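Local coordinates for protein borrelidin polyketide synthase, type I (Streptomyces parvulus, PDB 6OBT) that probably dehydrates a beta-hydroxyacyl intermediate, removing water to leave a carbon-carbon double bond, during borrelidin assembly, at residues T38-A43 / G94-C99; R56-R61 / A90-H95. All coordinates share one frame; numbering follows the deposited sequence.

Interaction 1 (T38-A43 / G94-C99)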
loop_
_atom_site.group_PDB
_atom_site.type_symbol
_atom_site.label_atom_id
_atom_site.label_comp_id
_atom_site.label_asym_id
_atom_site.label_seq_id
_atom_site.Cartn_x
_atom_site.Cartn_y
_atom_site.Cartn_z
ATOM N N THR A 38 2.369 -1.418 -7.927
ATOM C CA THR A 38 2.056 -2.086 -9.188
ATOM C C THR A 38 0.784 -1.489 -9.762
ATOM O O THR A 38 -0.206 -1.335 -9.044
ATOM C CB THR A 38 1.883 -3.594 -8.985
ATOM O OG1 THR A 38 3.062 -4.129 -8.369
ATOM C CG2 THR A 38 1.668 -4.294 -10.317
ATOM N N GLU A 39 0.817 -1.135 -11.044
ATOM C CA GLU A 39 -0.408 -0.755 -11.734
ATOM C C GLU A 39 -1.335 -1.963 -11.809
ATOM O O GLU A 39 -0.949 -3.020 -12.315
ATOM C CB GLU A 39 -0.086 -0.231 -13.130
ATOM C CG GLU A 39 0.739 1.037 -13.150
ATOM C CD GLU A 39 -0.114 2.294 -13.138
ATOM O OE1 GLU A 39 -1.358 2.169 -13.169
ATOM O OE2 GLU A 39 0.460 3.406 -13.100
ATOM N N ALA A 40 -2.560 -1.807 -11.308
ATOM C CA ALA A 40 -3.471 -2.931 -11.113
ATOM C C ALA A 40 -4.562 -3.045 -12.175
ATOM O O ALA A 40 -5.264 -4.063 -12.203
ATOM C CB ALA A 40 -4.107 -2.849 -9.717
ATOM N N GLY A 41 -4.733 -2.041 -13.037
ATOM C CA GLY A 41 -5.612 -2.177 -14.191
ATOM C C GLY A 41 -7.105 -2.212 -13.922
ATOM O O GLY A 41 -7.864 -2.679 -14.776
ATOM N N HIS A 42 -7.554 -1.748 -12.758
ATOM C CA HIS A 42 -8.971 -1.643 -12.439
ATOM C C HIS A 42 -9.321 -0.195 -12.149
ATOM O O HIS A 42 -8.535 0.527 -11.529
ATOM C CB HIS A 42 -9.357 -2.494 -11.234
ATOM C CG HIS A 42 -10.832 -2.745 -11.134
ATOM N ND1 HIS A 42 -11.705 -1.853 -10.546
ATOM C CD2 HIS A 42 -11.591 -3.773 -11.587
ATOM C CE1 HIS A 42 -12.934 -2.332 -10.617
ATOM N NE2 HIS A 42 -12.893 -3.495 -11.249
ATOM N N ALA A 43 -10.516 0.213 -12.580
ATOM C CA ALA A 43 -10.945 1.599 -12.403
ATOM C C ALA A 43 -11.064 1.973 -10.927
ATOM O O ALA A 43 -10.646 3.068 -10.525
ATOM C CB ALA A 43 -12.278 1.832 -13.120
ATOM N N GLY A 94 -8.677 -11.714 -7.191
ATOM C CA GLY A 94 -8.435 -13.146 -7.193
ATOM C C GLY A 94 -7.764 -13.612 -8.470
ATOM O O GLY A 94 -6.826 -14.414 -8.437
ATOM N N HIS A 95 -8.231 -13.106 -9.613
ATOM C CA HIS A 95 -7.594 -13.435 -10.879
ATOM C C HIS A 95 -6.136 -12.998 -10.885
ATOM O O HIS A 95 -5.259 -13.748 -11.321
ATOM C CB HIS A 95 -8.340 -12.775 -12.031
ATOM C CG HIS A 95 -7.739 -13.054 -13.369
ATOM N ND1 HIS A 95 -7.988 -14.215 -14.066
ATOM C CD2 HIS A 95 -6.890 -12.328 -14.135
ATOM C CE1 HIS A 95 -7.319 -14.193 -15.206
ATOM N NE2 HIS A 95 -6.645 -13.059 -15.271
ATOM N N GLN A 96 -5.853 -11.791 -10.399
ATOM C CA GLN A 96 -4.459 -11.360 -10.333
ATOM C C GLN A 96 -3.636 -12.208 -9.377
ATOM O O GLN A 96 -2.407 -12.255 -9.513
ATOM C CB GLN A 96 -4.381 -9.882 -9.939
ATOM C CG GLN A 96 -4.768 -8.960 -11.093
ATOM C CD GLN A 96 -4.434 -7.502 -10.831
ATOM O OE1 GLN A 96 -4.302 -7.079 -9.686
ATOM N NE2 GLN A 96 -4.297 -6.727 -11.901
ATOM N N ALA A 97 -4.270 -12.878 -8.417
ATOM C CA ALA A 97 -3.540 -13.650 -7.419
ATOM C C ALA A 97 -3.515 -15.140 -7.735
ATOM O O ALA A 97 -2.949 -15.916 -6.954
ATOM C CB ALA A 97 -4.132 -13.403 -6.019
ATOM N N GLY A 98 -4.088 -15.550 -8.869
ATOM C CA GLY A 98 -4.142 -16.939 -9.267
ATOM C C GLY A 98 -5.358 -17.703 -8.795
ATOM O O GLY A 98 -5.372 -18.932 -8.910
ATOM N N CYS A 99 -6.376 -17.021 -8.261
ATOM C CA CYS A 99 -7.570 -17.651 -7.691
ATOM C C CYS A 99 -8.769 -17.221 -8.539
ATOM O O CYS A 99 -9.378 -16.179 -8.300
ATOM C CB CYS A 99 -7.760 -17.254 -6.221
ATOM S SG CYS A 99 -6.531 -17.893 -5.045
#
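Q96 turns its CG anti to its own carbonyl carbon (chi1 -75°) and then runs on extended (chi2 -168°), so the amide is carried across to the backbone of A40. There NE2 meets the carbonyl of A40, with Q96 NE2 2.9 Å from A40 O. The distance is ordinary, but the bond is bent, 129° at the hydrogen, and weak. The other half of the amide passes near the methyl of A40, with Q96 OE1 4.2 Å from A40 CB. That oxygen accepts a hydrogen bond from the indole NE1 of W58. The amide thus bridges a backbone carbonyl and a tryptophan, which would help to fix its rotation about chi3. A40 O has a second weak donor, NE2 of H92, so two side chains of one helix face reach the same carbonyl. A40 also pairs through its backbone with P46, and its side chain lies on A48 of strand 47-50.

Just beyond Q96 the helix closes in a Schellman motif. G98 has positive phi. C99 N bonds to G94 O at 2.7 Å, and G98 N bonds to H95 O at 3.3 Å. A97 N also reaches G94 O, from the opposite face of its carbonyl plane to C99 N. Further along 38-43, H42 NE2 bonds to E88 OE1, a second attachment to helix 83-97. The contact joins the loop just after strand 38-39 to the last turn of helix 83-97, as in the first half of the double-hotdog fold of polyketide synthase dehydratases.

Interaction 2 (R56-R61 / A90-H95)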
loop_
_atom_site.group_PDB
_atom_site.type_symbol
_atom_site.label_atom_id
_atom_site.label_comp_id
_atom_site.label_asym_id
_atom_site.label_seq_id
_atom_site.Cartn_x
_atom_site.Cartn_y
_atom_site.Cartn_z
ATOM N N ARG A 56 -1.446 -9.007 -0.203
ATOM C CA ARG A 56 -1.498 -8.076 -1.318
ATOM C C ARG A 56 -2.704 -7.184 -1.105
ATOM O O ARG A 56 -3.797 -7.687 -0.814
ATOM C CB ARG A 56 -1.614 -8.783 -2.673
ATOM C CG ARG A 56 -0.510 -9.778 -2.995
ATOM C CD ARG A 56 -0.601 -10.204 -4.461
ATOM N NE ARG A 56 -0.662 -9.050 -5.361
ATOM C CZ ARG A 56 -0.830 -9.135 -6.678
ATOM N NH1 ARG A 56 -0.963 -10.323 -7.255
ATOM N NH2 ARG A 56 -0.871 -8.031 -7.416
ATOM N N VAL A 57 -2.528 -5.882 -1.288
ATOM C CA VAL A 57 -3.598 -4.921 -1.038
ATOM C C VAL A 57 -3.840 -4.115 -2.302
ATOM O O VAL A 57 -2.897 -3.559 -2.874
ATOM C CB VAL A 57 -3.264 -3.996 0.144
ATOM C CG1 VAL A 57 -4.385 -2.961 0.341
ATOM C CG2 VAL A 57 -3.077 -4.813 1.413
ATOM N N TRP A 58 -5.098 -4.064 -2.746
ATOM C CA TRP A 58 -5.502 -3.170 -3.821
ATOM C C TRP A 58 -6.102 -1.921 -3.187
ATOM O O TRP A 58 -6.833 -2.010 -2.196
ATOM C CB TRP A 58 -6.523 -3.832 -4.774
ATOM C CG TRP A 58 -5.903 -4.846 -5.728
ATOM C CD1 TRP A 58 -5.647 -4.684 -7.068
ATOM C CD2 TRP A 58 -5.461 -6.161 -5.394
ATOM N NE1 TRP A 58 -5.077 -5.834 -7.587
ATOM C CE2 TRP A 58 -4.957 -6.752 -6.575
ATOM C CE3 TRP A 58 -5.430 -6.901 -4.201
ATOM C CZ2 TRP A 58 -4.425 -8.040 -6.594
ATOM C CZ3 TRP A 58 -4.907 -8.188 -4.230
ATOM C CH2 TRP A 58 -4.412 -8.740 -5.416
ATOM N N THR A 59 -5.785 -0.757 -3.750
ATOM C CA THR A 59 -6.155 0.512 -3.140
ATOM C C THR A 59 -6.776 1.423 -4.181
ATOM O O THR A 59 -6.421 1.379 -5.366
ATOM C CB THR A 59 -4.930 1.244 -2.497
ATOM O OG1 THR A 59 -4.036 1.696 -3.521
ATOM C CG2 THR A 59 -4.162 0.327 -1.559
ATOM N N GLY A 60 -7.699 2.257 -3.722
ATOM C CA GLY A 60 -8.278 3.270 -4.579
ATOM C C GLY A 60 -8.985 4.331 -3.768
ATOM O O GLY A 60 -9.112 4.233 -2.546
ATOM N N ARG A 61 -9.457 5.354 -4.480
ATOM C CA ARG A 61 -10.283 6.417 -3.924
ATOM C C ARG A 61 -11.609 6.455 -4.679
ATOM O O ARG A 61 -11.614 6.552 -5.912
ATOM C CB ARG A 61 -9.590 7.768 -4.055
ATOM C CG ARG A 61 -10.260 8.895 -3.292
ATOM C CD ARG A 61 -9.439 10.169 -3.372
ATOM N NE ARG A 61 -9.332 10.670 -4.741
ATOM C CZ ARG A 61 -8.660 11.765 -5.086
ATOM N NH1 ARG A 61 -8.030 12.479 -4.161
ATOM N NH2 ARG A 61 -8.617 12.148 -6.357
ATOM N N ALA A 90 -13.409 -8.538 -5.937
ATOM C CA ALA A 90 -12.854 -9.829 -5.551
ATOM C C ALA A 90 -12.453 -10.643 -6.777
ATOM O O ALA A 90 -11.386 -11.274 -6.787
ATOM C CB ALA A 90 -13.861 -10.601 -4.699
ATOM N N LEU A 91 -13.292 -10.635 -7.826
ATOM C CA LEU A 91 -12.964 -11.364 -9.054
ATOM C C LEU A 91 -11.695 -10.813 -9.691
ATOM O O LEU A 91 -10.882 -11.568 -10.243
ATOM C CB LEU A 91 -14.128 -11.287 -10.049
ATOM C CG LEU A 91 -15.327 -12.173 -9.723
ATOM C CD1 LEU A 91 -16.614 -11.655 -10.390
ATOM C CD2 LEU A 91 -15.028 -13.596 -10.199
ATOM N N HIS A 92 -11.501 -9.492 -9.603
ATOM C CA HIS A 92 -10.326 -8.883 -10.209
ATOM C C HIS A 92 -9.069 -9.221 -9.416
ATOM O O HIS A 92 -8.044 -9.610 -9.989
ATOM C CB HIS A 92 -10.500 -7.366 -10.303
ATOM C CG HIS A 92 -9.266 -6.663 -10.766
ATOM N ND1 HIS A 92 -8.990 -6.446 -12.099
ATOM C CD2 HIS A 92 -8.212 -6.166 -10.076
ATOM C CE1 HIS A 92 -7.829 -5.825 -12.209
ATOM N NE2 HIS A 92 -7.332 -5.653 -10.997
ATOM N N ALA A 93 -9.132 -9.064 -8.088
ATOM C CA ALA A 93 -7.973 -9.374 -7.240
ATOM C C ALA A 93 -7.649 -10.863 -7.253
ATOM O O ALA A 93 -6.474 -11.252 -7.305
ATOM C CB ALA A 93 -8.242 -8.904 -5.814
ATOM N N GLY A 94 -8.677 -11.714 -7.191
ATOM C CA GLY A 94 -8.435 -13.146 -7.193
ATOM C C GLY A 94 -7.764 -13.612 -8.470
ATOM O O GLY A 94 -6.826 -14.414 -8.437
ATOM N N HIS A 95 -8.231 -13.106 -9.613
ATOM C CA HIS A 95 -7.594 -13.435 -10.879
ATOM C C HIS A 95 -6.136 -12.998 -10.885
ATOM O O HIS A 95 -5.259 -13.748 -11.321
ATOM C CB HIS A 95 -8.340 -12.775 -12.031
ATOM C CG HIS A 95 -7.739 -13.054 -13.369
ATOM N ND1 HIS A 95 -7.988 -14.215 -14.066
ATOM C CD2 HIS A 95 -6.890 -12.328 -14.135
ATOM C CE1 HIS A 95 -7.319 -14.193 -15.206
ATOM N NE2 HIS A 95 -6.645 -13.059 -15.271
#
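W58 and A93 make the main apolar contact. The methyl of A93 sits over one face of the indole as a CH-pi contact, with A93 CB 3.6 Å from the centroid of the six-membered ring and only 6° off its normal. The nearest ring atoms include CZ3, with W58 CZ3 3.8 Å from A93 CB. The helix backbone adds to this packing: W58 CH2 is 3.8 Å from A93 O. With CG anti to the carbonyl carbon (chi1 -76°), the tryptophan lays this ring face against the helix.

The aromatic contact is between W58 and H92. Their planes stand at 85°, and the centroid of the indole five-membered ring is 5.6 Å from that of the imidazole. The pair is oblique. W58 NE1, whose hydrogen bond goes to Q96, lies at the imidazole edge, near its plane, 4.0 Å from H92 CD2. H92 also meets the ring of H42 edge-to-face.

This is the hotdog arrangement, in which antiparallel strands wrap around a central helix, here 83-97. Strand 55-62 lies between strands 47-50 and 119-127. W58 faces the helix, whereas its neighbours V57 and T59 contact the second subunit: V57 packs on L51 of that subunit, and T59 OG1 bonds to V35 O of that subunit.

Of the charged and polar contacts, the guanidinium of R56 lies on the opposite side of the indole from A93, with W58 CZ2 3.6 Å above the guanidinium plane and toward its rim. R56 NE forms a salt bridge with D50, and R56 NH1 makes a weak bond to Q96 O.

From the N terminus the chain passes through 38-43, strand 47-50 and then 56-61, before reaching helix 83-97. Interaction 1 closes the longer loop, with 50 residues between its segments. Interaction 2 closes a shorter one of 28 residues inside it, so the contacts nest and do not cross. Both end on the same helix and share G94 and H95, and their centres lie about 6 Å apart. Interaction 2 ties the third strand in sheet order to the C-terminal half of helix 83-97. Interaction 1 ties the loop after strand 38-39, outermost within this chain, to the helix end. Together they tie the N-terminal strands to the central helix.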